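Local coordinates for protein RNA-dependent RNA Polymerase (Bombyx mori cytoplasmic polyhedrosis virus, PDB 6TZ0) that transcribes and replicates the viral double-stranded RNA genome as an RNA-directed RNA polymerase, making fully conservative plus strands and later the complementary minus strands, at residues A[496-501]-A[579-584]; A[436-441]-A[456-461]; A[374-379]-A[588-593]; A[943-948]-A[967-972]. All coordinates share one frame; numbering follows the deposited sequence.

How the contacts relate
All four contacts lie away from the known nucleotide- and metal-binding residues. Contacts 1, 2 and 3 tie together parts of the central polymerase domain distant in sequence. Contact 3 joins two beta hairpins and closes a long loop in which contact 2 and then contact 1 follow in series. Contacts 1 and 2, centres about 17 Å apart, are continuous: R461 NH1 lies 3.2 Å from G580 O, a probable hydrogen bond. Strand 585-591 of contact 3 follows directly on the 579-584 loop of contact 1, with centres about 21 Å apart. Contact 4 is local to the C-terminal region, its nearest atoms about 8 Å from contact 2. Residues of contacts 2 and 3 also meet the chain of Viral structural protein 4.

Contact 1: residues A[496-501]-A[579-584]; sequences RLFLSF and FGPYYA
F498 and F579 reach toward each other tip to tip across this buried contact. Their ring planes are nearly parallel, 8° apart. The two are slid well past each other, with centroids 4.7 Å apart, so the overlap is slight: F498 CZ sits over one face of F579, displaced toward the rim, 3.5 Å from F579 CE2. The edge of the F498 ring is also met by the backbone, where G580 CA comes to 3.6 Å from F498 CZ, and P581 CD packs nearby, 4.2 Å from F498 CE2.

Here the end of helix 494-499 in the central polymerase domain meets the loop that leads from helix 557-573 into strand 585-591. W417, from helix 413-422, presents edge-to-face geometry to both F498 and F501, and F579 rests on A608 of helix 604-614. Next along the segment, S500 turns back on its own chain, OG donating to L497 O at 3.1 Å from above the carbonyl plane. F501, with CG anti to its backbone N (chi1 -175°), ends the walk: its CD2 lies 4.1 Å from F579 CE1, ring edge against ring edge.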
loop_
_atom_site.group_PDB
_atom_site.type_symbol
_atom_site.label_atom_id
_atom_site.label_comp_id
_atom_site.label_asym_id
_atom_site.label_seq_id
_atom_site.Cartn_x
_atom_site.Cartn_y
_atom_site.Cartn_z
ATOM N N ARG A 496 11.212 1.281 10.022
ATOM C CA ARG A 496 10.729 -0.017 9.566
ATOM C C ARG A 496 10.484 -0.023 8.068
ATOM O O ARG A 496 10.628 -1.067 7.427
ATOM C CB ARG A 496 9.446 -0.413 10.286
ATOM C CG ARG A 496 9.610 -0.844 11.709
ATOM C CD ARG A 496 8.259 -1.282 12.222
ATOM N NE ARG A 496 8.254 -1.659 13.629
ATOM C CZ ARG A 496 8.484 -2.890 14.064
ATOM N NH1 ARG A 496 8.751 -3.862 13.204
ATOM N NH2 ARG A 496 8.448 -3.149 15.363
ATOM N N LEU A 497 10.111 1.122 7.499
ATOM C CA LEU A 497 10.020 1.222 6.049
ATOM C C LEU A 497 11.403 1.182 5.421
ATOM O O LEU A 497 11.572 0.699 4.299
ATOM C CB LEU A 497 9.282 2.503 5.669
ATOM C CG LEU A 497 8.865 2.667 4.212
ATOM C CD1 LEU A 497 7.847 1.616 3.852
ATOM C CD2 LEU A 497 8.323 4.050 3.946
ATOM N N PHE A 498 12.406 1.679 6.140
ATOM C CA PHE A 498 13.771 1.682 5.640
ATOM C C PHE A 498 14.385 0.293 5.670
ATOM O O PHE A 498 15.237 -0.018 4.834
ATOM C CB PHE A 498 14.608 2.657 6.463
ATOM C CG PHE A 498 16.018 2.802 5.990
ATOM C CD1 PHE A 498 16.309 3.568 4.880
ATOM C CD2 PHE A 498 17.054 2.173 6.661
ATOM C CE1 PHE A 498 17.601 3.713 4.445
ATOM C CE2 PHE A 498 18.349 2.310 6.227
ATOM C CZ PHE A 498 18.622 3.081 5.119
ATOM N N LEU A 499 13.983 -0.548 6.626
ATOM C CA LEU A 499 14.514 -1.908 6.671
ATOM C C LEU A 499 14.020 -2.751 5.504
ATOM O O LEU A 499 14.722 -3.660 5.050
ATOM C CB LEU A 499 14.155 -2.587 7.988
ATOM C CG LEU A 499 14.953 -2.132 9.197
ATOM C CD1 LEU A 499 14.443 -2.842 10.435
ATOM C CD2 LEU A 499 16.421 -2.429 8.959
ATOM N N SER A 500 12.826 -2.471 5.004
ATOM C CA SER A 500 12.295 -3.214 3.876
ATOM C C SER A 500 12.632 -2.586 2.534
ATOM O O SER A 500 12.030 -2.967 1.527
ATOM C CB SER A 500 10.781 -3.343 4.015
ATOM O OG SER A 500 10.160 -2.075 3.950
ATOM N N PHE A 501 13.573 -1.648 2.484
ATOM C CA PHE A 501 13.796 -0.927 1.240
ATOM C C PHE A 501 14.789 -1.648 0.339
ATOM O O PHE A 501 14.596 -1.705 -0.880
ATOM C CB PHE A 501 14.258 0.495 1.530
ATOM C CG PHE A 501 14.397 1.334 0.306
ATOM C CD1 PHE A 501 13.274 1.734 -0.394
ATOM C CD2 PHE A 501 15.642 1.738 -0.137
ATOM C CE1 PHE A 501 13.392 2.505 -1.522
ATOM C CE2 PHE A 501 15.762 2.507 -1.263
ATOM C CZ PHE A 501 14.636 2.894 -1.956
ATOM N N PHE A 579 25.062 2.065 2.754
ATOM C CA PHE A 579 23.626 2.124 2.500
ATOM C C PHE A 579 22.896 3.011 3.502
ATOM O O PHE A 579 22.333 4.037 3.125
ATOM C CB PHE A 579 23.015 0.721 2.468
ATOM C CG PHE A 579 21.515 0.719 2.477
ATOM C CD1 PHE A 579 20.794 1.321 1.462
ATOM C CD2 PHE A 579 20.825 0.072 3.484
ATOM C CE1 PHE A 579 19.413 1.315 1.480
ATOM C CE2 PHE A 579 19.450 0.057 3.499
ATOM C CZ PHE A 579 18.744 0.674 2.495
ATOM N N GLY A 580 22.882 2.646 4.767
ATOM C CA GLY A 580 22.171 3.456 5.723
ATOM C C GLY A 580 23.091 4.014 6.775
ATOM O O GLY A 580 23.881 4.927 6.536
ATOM N N PRO A 581 22.971 3.481 7.990
ATOM C CA PRO A 581 24.047 3.606 8.969
ATOM C C PRO A 581 25.135 2.563 8.800
ATOM O O PRO A 581 26.048 2.502 9.629
ATOM C CB PRO A 581 23.309 3.415 10.293
ATOM C CG PRO A 581 22.176 2.542 9.956
ATOM C CD PRO A 581 21.752 2.906 8.577
ATOM N N TYR A 582 25.059 1.752 7.751
ATOM C CA TYR A 582 25.933 0.612 7.551
ATOM C C TYR A 582 27.040 0.962 6.575
ATOM O O TYR A 582 26.884 1.824 5.713
ATOM C CB TYR A 582 25.147 -0.581 7.021
ATOM C CG TYR A 582 24.035 -1.002 7.932
ATOM C CD1 TYR A 582 24.298 -1.709 9.088
ATOM C CD2 TYR A 582 22.720 -0.697 7.628
ATOM C CE1 TYR A 582 23.286 -2.094 9.922
ATOM C CE2 TYR A 582 21.700 -1.077 8.456
ATOM C CZ TYR A 582 21.989 -1.776 9.602
ATOM O OH TYR A 582 20.974 -2.160 10.433
ATOM N N TYR A 583 28.161 0.268 6.719
ATOM C CA TYR A 583 29.325 0.473 5.877
ATOM C C TYR A 583 30.072 -0.845 5.783
ATOM O O TYR A 583 30.003 -1.673 6.693
ATOM C CB TYR A 583 30.210 1.616 6.408
ATOM C CG TYR A 583 30.572 1.520 7.875
ATOM C CD1 TYR A 583 29.757 2.091 8.841
ATOM C CD2 TYR A 583 31.729 0.874 8.294
ATOM C CE1 TYR A 583 30.065 2.009 10.176
ATOM C CE2 TYR A 583 32.046 0.790 9.637
ATOM C CZ TYR A 583 31.211 1.364 10.570
ATOM O OH TYR A 583 31.504 1.296 11.906
ATOM N N ALA A 584 30.762 -1.040 4.664
ATOM C CA ALA A 584 31.415 -2.312 4.383
ATOM C C ALA A 584 32.635 -2.494 5.274
ATOM O O ALA A 584 33.435 -1.571 5.440
ATOM C CB ALA A 584 31.815 -2.379 2.916
#

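Contact 2: residues A[436-441]-A[456-461]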
loop_
_atom_site.group_PDB
_atom_site.type_symbol
_atom_site.label_atom_id
_atom_site.label_comp_id
_atom_site.label_asym_id
_atom_site.label_seq_id
_atom_site.Cartn_x
_atom_site.Cartn_y
_atom_site.Cartn_z
ATOM N N LEU A 436 6.809 15.690 16.556
ATOM C CA LEU A 436 8.163 15.530 16.024
ATOM C C LEU A 436 9.143 16.277 16.923
ATOM O O LEU A 436 9.304 17.491 16.794
ATOM C CB LEU A 436 8.235 16.035 14.590
ATOM C CG LEU A 436 7.278 15.388 13.588
ATOM C CD1 LEU A 436 7.440 15.988 12.203
ATOM C CD2 LEU A 436 7.467 13.900 13.563
ATOM N N GLU A 437 9.807 15.555 17.824
ATOM C CA GLU A 437 10.796 16.130 18.726
ATOM C C GLU A 437 12.082 15.317 18.674
ATOM O O GLU A 437 12.047 14.090 18.538
ATOM C CB GLU A 437 10.266 16.203 20.167
ATOM C CG GLU A 437 9.863 14.870 20.774
ATOM C CD GLU A 437 9.417 14.994 22.214
ATOM O OE1 GLU A 437 9.451 16.119 22.753
ATOM O OE2 GLU A 437 9.031 13.964 22.807
ATOM N N VAL A 438 13.223 15.998 18.763
ATOM C CA VAL A 438 14.529 15.347 18.696
ATOM C C VAL A 438 15.326 15.567 19.973
ATOM O O VAL A 438 15.608 14.622 20.711
ATOM C CB VAL A 438 15.331 15.819 17.464
ATOM C CG1 VAL A 438 16.637 15.068 17.406
ATOM C CG2 VAL A 438 14.557 15.630 16.201
ATOM N N GLY A 439 15.696 16.812 20.255
ATOM C CA GLY A 439 16.592 17.093 21.356
ATOM C C GLY A 439 15.879 17.658 22.562
ATOM O O GLY A 439 16.371 18.589 23.205
ATOM N N GLY A 440 14.714 17.100 22.877
ATOM C CA GLY A 440 13.885 17.626 23.936
ATOM C C GLY A 440 13.045 18.816 23.545
ATOM O O GLY A 440 12.513 19.496 24.430
ATOM N N ASP A 441 12.909 19.094 22.252
ATOM C CA ASP A 441 12.131 20.226 21.776
ATOM C C ASP A 441 11.370 19.786 20.538
ATOM O O ASP A 441 11.958 19.196 19.628
ATOM C CB ASP A 441 13.036 21.424 21.457
ATOM C CG ASP A 441 12.268 22.729 21.326
ATOM O OD1 ASP A 441 11.027 22.721 21.470
ATOM O OD2 ASP A 441 12.911 23.773 21.090
ATOM N N PHE A 456 14.382 14.206 11.706
ATOM C CA PHE A 456 15.349 13.286 12.290
ATOM C C PHE A 456 16.519 13.004 11.360
ATOM O O PHE A 456 17.060 11.897 11.365
ATOM C CB PHE A 456 14.666 11.980 12.676
ATOM C CG PHE A 456 13.686 12.123 13.785
ATOM C CD1 PHE A 456 14.107 12.146 15.099
ATOM C CD2 PHE A 456 12.339 12.241 13.515
ATOM C CE1 PHE A 456 13.198 12.275 16.122
ATOM C CE2 PHE A 456 11.428 12.373 14.531
ATOM C CZ PHE A 456 11.858 12.388 15.835
ATOM N N ALA A 457 16.926 13.992 10.565
ATOM C CA ALA A 457 17.997 13.789 9.600
ATOM C C ALA A 457 19.366 13.704 10.252
ATOM O O ALA A 457 20.308 13.224 9.619
ATOM C CB ALA A 457 17.991 14.913 8.572
ATOM N N ARG A 458 19.499 14.149 11.501
ATOM C CA ARG A 458 20.783 14.085 12.185
ATOM C C ARG A 458 21.156 12.670 12.587
ATOM O O ARG A 458 22.321 12.419 12.907
ATOM C CB ARG A 458 20.764 14.973 13.427
ATOM C CG ARG A 458 19.927 14.426 14.554
ATOM C CD ARG A 458 19.871 15.381 15.723
ATOM N NE ARG A 458 19.047 16.548 15.428
ATOM C CZ ARG A 458 18.886 17.580 16.247
ATOM N NH1 ARG A 458 19.483 17.587 17.427
ATOM N NH2 ARG A 458 18.120 18.599 15.890
ATOM N N GLU A 459 20.206 11.740 12.577
ATOM C CA GLU A 459 20.463 10.365 12.974
ATOM C C GLU A 459 20.194 9.385 11.840
ATOM O O GLU A 459 19.936 8.208 12.094
ATOM C CB GLU A 459 19.641 10.011 14.213
ATOM C CG GLU A 459 18.143 10.095 14.043
ATOM C CD GLU A 459 17.414 9.749 15.319
ATOM O OE1 GLU A 459 18.088 9.535 16.347
ATOM O OE2 GLU A 459 16.169 9.663 15.293
ATOM N N TYR A 460 20.274 9.850 10.594
ATOM C CA TYR A 460 20.128 8.964 9.446
ATOM C C TYR A 460 21.284 7.977 9.341
ATOM O O TYR A 460 21.095 6.857 8.855
ATOM C CB TYR A 460 20.011 9.793 8.168
ATOM C CG TYR A 460 19.901 8.987 6.897
ATOM C CD1 TYR A 460 18.733 8.313 6.577
ATOM C CD2 TYR A 460 20.962 8.919 6.007
ATOM C CE1 TYR A 460 18.632 7.580 5.414
ATOM C CE2 TYR A 460 20.869 8.196 4.839
ATOM C CZ TYR A 460 19.705 7.526 4.552
ATOM O OH TYR A 460 19.613 6.798 3.396
ATOM N N ARG A 461 22.469 8.356 9.807
ATOM C CA ARG A 461 23.651 7.514 9.745
ATOM C C ARG A 461 23.940 6.807 11.060
ATOM O O ARG A 461 24.995 6.185 11.195
ATOM C CB ARG A 461 24.868 8.344 9.343
ATOM C CG ARG A 461 24.753 9.045 8.010
ATOM C CD ARG A 461 24.813 8.097 6.840
ATOM N NE ARG A 461 24.808 8.824 5.577
ATOM C CZ ARG A 461 24.793 8.257 4.380
ATOM N NH1 ARG A 461 24.783 6.942 4.265
ATOM N NH2 ARG A 461 24.787 9.011 3.297
#
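The F456 ring takes L436 at its edge, near the ring plane, with L436 CD2 4.4 Å from F456 CE2. E437 O and V438 CG2 approach the same ring obliquely. The carbonyl oxygen sits by the outer end of the ring, E437 O lying 3.2 Å from F456 CZ, while V438 CG2 comes within 3.6 Å of F456 CE1. The second flat group, the R458 guanidinium, carries V438 CG1 on one face, displaced from the centre toward the rim and 3.5 Å from R458 NE.

V438 therefore spends its two methyls on different partners. Its first torsion (-177°) puts CG1 anti to the backbone N and on the arginine, and the other branch goes to the phenylalanine. V438 begins the turn of a beta hairpin formed by strands 434-437 and 442-446. The chain then passes through helix 449-455 and comes back to the hairpin with F456, the first residue to leave helical angles, and with the short 3-10 segment 457-458. V455 of that helix touches both L436 and V438.

A bend in the R458 chain at chi3 (72°) places NE beside the valine methyl. The same guanidinium, with V438 on one face, also hydrogen-bonds through NH2 to N64 OD1 of the chain of Viral structural protein 4.

Contact 3: residues A[374-379]-A[588-593]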
loop_
_atom_site.group_PDB
_atom_site.type_symbol
_atom_site.label_atom_id
_atom_site.label_comp_id
_atom_site.label_asym_id
_atom_site.label_seq_id
_atom_site.Cartn_x
_atom_site.Cartn_y
_atom_site.Cartn_z
ATOM N N SER A 374 27.003 -17.687 8.902
ATOM C CA SER A 374 26.218 -17.198 10.020
ATOM C C SER A 374 26.969 -16.133 10.801
ATOM O O SER A 374 28.182 -16.209 10.985
ATOM C CB SER A 374 25.849 -18.353 10.947
ATOM O OG SER A 374 25.120 -17.890 12.047
ATOM N N ASN A 375 26.208 -15.171 11.311
ATOM C CA ASN A 375 26.684 -14.085 12.150
ATOM C C ASN A 375 27.139 -14.624 13.511
ATOM O O ASN A 375 26.885 -15.773 13.867
ATOM C CB ASN A 375 25.554 -13.066 12.315
ATOM C CG ASN A 375 26.025 -11.725 12.775
ATOM O OD1 ASN A 375 27.215 -11.513 12.998
ATOM N ND2 ASN A 375 25.089 -10.802 12.930
ATOM N N THR A 376 27.812 -13.774 14.290
ATOM C CA THR A 376 28.184 -14.138 15.655
ATOM C C THR A 376 26.991 -14.184 16.599
ATOM O O THR A 376 27.082 -14.812 17.657
ATOM C CB THR A 376 29.234 -13.175 16.198
ATOM O OG1 THR A 376 28.752 -11.831 16.098
ATOM C CG2 THR A 376 30.519 -13.312 15.422
ATOM N N ARG A 377 25.875 -13.555 16.239
ATOM C CA ARG A 377 24.598 -13.752 16.915
ATOM C C ARG A 377 23.854 -14.978 16.406
ATOM O O ARG A 377 22.671 -15.127 16.721
ATOM C CB ARG A 377 23.702 -12.523 16.734
ATOM C CG ARG A 377 24.267 -11.197 17.218
ATOM C CD ARG A 377 24.296 -11.044 18.728
ATOM N NE ARG A 377 22.958 -11.025 19.308
ATOM C CZ ARG A 377 22.710 -11.078 20.612
ATOM N NH1 ARG A 377 23.712 -11.121 21.475
ATOM N NH2 ARG A 377 21.465 -11.069 21.056
ATOM N N HIS A 378 24.522 -15.810 15.600
ATOM C CA HIS A 378 23.976 -16.997 14.935
ATOM C C HIS A 378 22.831 -16.657 13.987
ATOM O O HIS A 378 21.967 -17.487 13.718
ATOM C CB HIS A 378 23.567 -18.077 15.933
ATOM C CG HIS A 378 24.709 -18.594 16.745
ATOM N ND1 HIS A 378 25.053 -18.060 17.966
ATOM C CD2 HIS A 378 25.607 -19.574 16.498
ATOM C CE1 HIS A 378 26.101 -18.703 18.446
ATOM N NE2 HIS A 378 26.458 -19.625 17.573
ATOM N N GLU A 379 22.850 -15.454 13.436
ATOM C CA GLU A 379 21.880 -15.020 12.447
ATOM C C GLU A 379 22.409 -15.302 11.045
ATOM O O GLU A 379 23.608 -15.213 10.786
ATOM C CB GLU A 379 21.597 -13.532 12.626
ATOM C CG GLU A 379 21.000 -13.207 13.979
ATOM C CD GLU A 379 20.917 -11.722 14.242
ATOM O OE1 GLU A 379 21.440 -10.936 13.428
ATOM O OE2 GLU A 379 20.331 -11.335 15.272
ATOM N N GLU A 588 33.372 -10.802 11.912
ATOM C CA GLU A 588 33.545 -12.155 12.425
ATOM C C GLU A 588 32.307 -12.979 12.105
ATOM O O GLU A 588 31.178 -12.499 12.227
ATOM C CB GLU A 588 33.797 -12.123 13.929
ATOM C CG GLU A 588 34.124 -13.464 14.536
ATOM C CD GLU A 588 34.353 -13.382 16.024
ATOM O OE1 GLU A 588 34.264 -12.267 16.577
ATOM O OE2 GLU A 588 34.609 -14.434 16.648
ATOM N N VAL A 589 32.511 -14.224 11.683
ATOM C CA VAL A 589 31.452 -14.954 11.007
ATOM C C VAL A 589 31.623 -16.444 11.280
ATOM O O VAL A 589 32.722 -16.912 11.582
ATOM C CB VAL A 589 31.484 -14.604 9.498
ATOM C CG1 VAL A 589 32.566 -15.352 8.749
ATOM C CG2 VAL A 589 30.176 -14.783 8.866
ATOM N N PHE A 590 30.523 -17.186 11.216
ATOM C CA PHE A 590 30.551 -18.633 11.365
ATOM C C PHE A 590 30.227 -19.312 10.044
ATOM O O PHE A 590 29.534 -18.755 9.192
ATOM C CB PHE A 590 29.566 -19.127 12.422
ATOM C CG PHE A 590 29.943 -18.762 13.816
ATOM C CD1 PHE A 590 31.055 -19.323 14.408
ATOM C CD2 PHE A 590 29.160 -17.902 14.559
ATOM C CE1 PHE A 590 31.405 -19.004 15.695
ATOM C CE2 PHE A 590 29.497 -17.585 15.853
ATOM C CZ PHE A 590 30.625 -18.131 16.419
ATOM N N GLU A 591 30.742 -20.527 9.882
ATOM C CA GLU A 591 30.502 -21.321 8.688
ATOM C C GLU A 591 30.277 -22.772 9.075
ATOM O O GLU A 591 30.833 -23.257 10.061
ATOM C CB GLU A 591 31.664 -21.232 7.695
ATOM C CG GLU A 591 31.801 -19.885 7.022
ATOM C CD GLU A 591 32.941 -19.840 6.047
ATOM O OE1 GLU A 591 33.686 -20.836 5.955
ATOM O OE2 GLU A 591 33.100 -18.802 5.376
ATOM N N VAL A 592 29.454 -23.459 8.285
ATOM C CA VAL A 592 29.206 -24.878 8.508
ATOM C C VAL A 592 30.435 -25.688 8.131
ATOM O O VAL A 592 30.997 -25.530 7.040
ATOM C CB VAL A 592 27.955 -25.327 7.741
ATOM C CG1 VAL A 592 27.923 -26.830 7.546
ATOM C CG2 VAL A 592 26.773 -24.975 8.564
ATOM N N GLY A 593 30.863 -26.556 9.043
ATOM C CA GLY A 593 32.073 -27.320 8.862
ATOM C C GLY A 593 33.197 -26.743 9.689
ATOM O O GLY A 593 33.967 -27.478 10.308
#
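S374 and F590 form the tight part of the contact, an antiparallel hydrogen-bonded pair. S374 N donates to F590 O at 2.8 Å; the return bond from F590 N to S374 O is modelled too short, at 2.5 Å, for its geometry to be relied on. Their side chains share a face of the sheet, with S374 CB 4.1 Å from F590 CB. CG of F590 lies anti to its carbonyl carbon (chi1 -69°), and the ring meets the turn at N375 and T376: N375 O is in the ring plane at an edge, and F590 CE2 lies 3.7 Å from T376 CA.

The pair joins two beta hairpins in the middle of a four-stranded antiparallel sheet, with strand 380-384 outside 370-375 and strand 598-602 outside 585-591. A type I turn from N375 to H378 connects the first two strands.

Looser is the H378 ring, nearly parallel to F590 but slid aside, centroids 5.3 Å apart. At the partly exposed rim the T376 and E588 side chains cross at about a right angle, T376 CG2 lying 3.7 Å from E588 CG, and E588 OE2 is hydrogen-bonded to S597. The chain of Viral structural protein 4 covers both parts, its A302 on F590 and W187 on E588, with its E549 salt-bridged to R377.

Contact 4: residues A[943-948]-A[967-972]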
loop_
_atom_site.group_PDB
_atom_site.type_symbol
_atom_site.label_atom_id
_atom_site.label_comp_id
_atom_site.label_asym_id
_atom_site.label_seq_id
_atom_site.Cartn_x
_atom_site.Cartn_y
_atom_site.Cartn_z
ATOM N N LEU A 943 24.935 15.008 -2.907
ATOM C CA LEU A 943 25.280 16.352 -2.464
ATOM C C LEU A 943 25.548 17.286 -3.638
ATOM O O LEU A 943 26.220 16.924 -4.606
ATOM C CB LEU A 943 26.522 16.301 -1.580
ATOM C CG LEU A 943 26.442 15.530 -0.274
ATOM C CD1 LEU A 943 27.793 15.526 0.394
ATOM C CD2 LEU A 943 25.406 16.144 0.628
ATOM N N GLY A 944 25.010 18.501 -3.547
ATOM C CA GLY A 944 25.401 19.587 -4.417
ATOM C C GLY A 944 24.498 19.875 -5.596
ATOM O O GLY A 944 24.792 20.803 -6.356
ATOM N N GLU A 945 23.418 19.120 -5.783
ATOM C CA GLU A 945 22.564 19.371 -6.938
ATOM C C GLU A 945 21.643 20.567 -6.720
ATOM O O GLU A 945 21.318 21.286 -7.672
ATOM C CB GLU A 945 21.741 18.128 -7.269
ATOM C CG GLU A 945 22.556 16.956 -7.774
ATOM C CD GLU A 945 21.692 15.757 -8.112
ATOM O OE1 GLU A 945 20.473 15.805 -7.842
ATOM O OE2 GLU A 945 22.230 14.768 -8.650
ATOM N N ARG A 946 21.219 20.803 -5.483
ATOM C CA ARG A 946 20.199 21.807 -5.218
ATOM C C ARG A 946 20.778 23.173 -4.879
ATOM O O ARG A 946 20.158 24.196 -5.194
ATOM C CB ARG A 946 19.286 21.323 -4.091
ATOM C CG ARG A 946 18.467 20.094 -4.467
ATOM C CD ARG A 946 17.605 19.625 -3.317
ATOM N NE ARG A 946 16.923 18.367 -3.599
ATOM C CZ ARG A 946 15.693 18.276 -4.093
ATOM N NH1 ARG A 946 14.995 19.373 -4.350
ATOM N NH2 ARG A 946 15.155 17.086 -4.314
ATOM N N GLU A 947 21.960 23.225 -4.257
ATOM C CA GLU A 947 22.561 24.523 -3.971
ATOM C C GLU A 947 23.086 25.186 -5.239
ATOM O O GLU A 947 23.087 26.419 -5.333
ATOM C CB GLU A 947 23.669 24.389 -2.922
ATOM C CG GLU A 947 24.878 23.575 -3.341
ATOM C CD GLU A 947 25.948 23.526 -2.267
ATOM O OE1 GLU A 947 25.721 24.097 -1.179
ATOM O OE2 GLU A 947 27.018 22.927 -2.512
ATOM N N LYS A 948 23.482 24.393 -6.240
ATOM C CA LYS A 948 23.831 24.960 -7.539
ATOM C C LYS A 948 22.603 25.518 -8.241
ATOM O O LYS A 948 22.685 26.551 -8.916
ATOM C CB LYS A 948 24.499 23.905 -8.418
ATOM C CG LYS A 948 25.887 23.503 -7.987
ATOM C CD LYS A 948 26.457 22.488 -8.957
ATOM C CE LYS A 948 27.848 22.034 -8.550
ATOM N NZ LYS A 948 28.378 21.026 -9.507
ATOM N N ILE A 967 9.413 26.142 -9.560
ATOM C CA ILE A 967 10.023 25.704 -10.805
ATOM C C ILE A 967 11.513 25.504 -10.541
ATOM O O ILE A 967 12.164 24.659 -11.167
ATOM C CB ILE A 967 9.740 26.735 -11.917
ATOM C CG1 ILE A 967 8.234 26.906 -12.094
ATOM C CG2 ILE A 967 10.283 26.315 -13.235
ATOM C CD1 ILE A 967 7.506 25.620 -12.431
ATOM N N VAL A 968 12.046 26.256 -9.579
ATOM C CA VAL A 968 13.440 26.112 -9.176
ATOM C C VAL A 968 13.601 24.830 -8.372
ATOM O O VAL A 968 12.817 24.554 -7.454
ATOM C CB VAL A 968 13.890 27.344 -8.376
ATOM C CG1 VAL A 968 15.326 27.199 -7.897
ATOM C CG2 VAL A 968 13.737 28.593 -9.213
ATOM N N TYR A 969 14.623 24.040 -8.715
ATOM C CA TYR A 969 14.792 22.710 -8.140
ATOM C C TYR A 969 15.438 22.739 -6.763
ATOM O O TYR A 969 15.187 21.840 -5.954
ATOM C CB TYR A 969 15.620 21.837 -9.082
ATOM C CG TYR A 969 15.831 20.418 -8.600
ATOM C CD1 TYR A 969 14.804 19.482 -8.660
ATOM C CD2 TYR A 969 17.059 20.015 -8.085
ATOM C CE1 TYR A 969 14.996 18.187 -8.224
ATOM C CE2 TYR A 969 17.258 18.724 -7.648
ATOM C CZ TYR A 969 16.226 17.815 -7.720
ATOM O OH TYR A 969 16.430 16.526 -7.282
ATOM N N GLY A 970 16.282 23.736 -6.484
ATOM C CA GLY A 970 16.824 23.881 -5.143
ATOM C C GLY A 970 15.764 24.220 -4.117
ATOM O O GLY A 970 15.902 23.885 -2.938
ATOM N N TYR A 971 14.699 24.876 -4.552
ATOM C CA TYR A 971 13.502 25.101 -3.760
ATOM C C TYR A 971 12.557 23.919 -3.980
ATOM O O TYR A 971 12.963 22.871 -4.486
ATOM C CB TYR A 971 12.894 26.448 -4.152
ATOM C CG TYR A 971 13.758 27.625 -3.778
ATOM C CD1 TYR A 971 14.633 27.561 -2.703
ATOM C CD2 TYR A 971 13.750 28.776 -4.545
ATOM C CE1 TYR A 971 15.428 28.633 -2.371
ATOM C CE2 TYR A 971 14.549 29.854 -4.223
ATOM C CZ TYR A 971 15.389 29.774 -3.138
ATOM O OH TYR A 971 16.192 30.841 -2.810
ATOM N N GLY A 972 11.299 24.048 -3.590
ATOM C CA GLY A 972 10.318 23.004 -3.838
ATOM C C GLY A 972 10.272 21.944 -2.769
ATOM O O GLY A 972 9.195 21.591 -2.283
#
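The backbones of R946 and G970 pass close together, with their CA atoms 4.0 Å apart and G970 CA set against R946 O at 3.3 Å in a CA-H...O contact (125° at the hydrogen). Glycine's lack of a side chain lets the loop come this near to the helix, and R946 CB rests on the same G970 CA.

From there the extended R946 side chain crosses Y969 obliquely. Its CG is anti to the carbonyl carbon (chi1 -66°) and packs 3.7 Å from Y969 CE2, while the guanidinium lies flat on the phenol ring with the planes 16° apart. This is an off-centre cation-pi stack: R946 CZ is 4.2 Å from the ring centroid, displaced toward the hydroxyl end, whereas NH1 is over the middle of the ring.

In the C-terminal region of the polymerase, the contact forms within a helix-loop-helix. Helix 945-958 opens with E945 and R946, and the chain then doubles back, so that 967-972 lies beside the first turn of that helix before G972, at the N-cap position, starts helix 973-979. Later residues of the first helix hold the loop as well, R950 NH1 hydrogen-bonding G970 O and S949 OG taking weak bonds from the amides of Y969 and G970. At the rim of the stack, E945 OE1 stands 4.1 Å from Y969 OH.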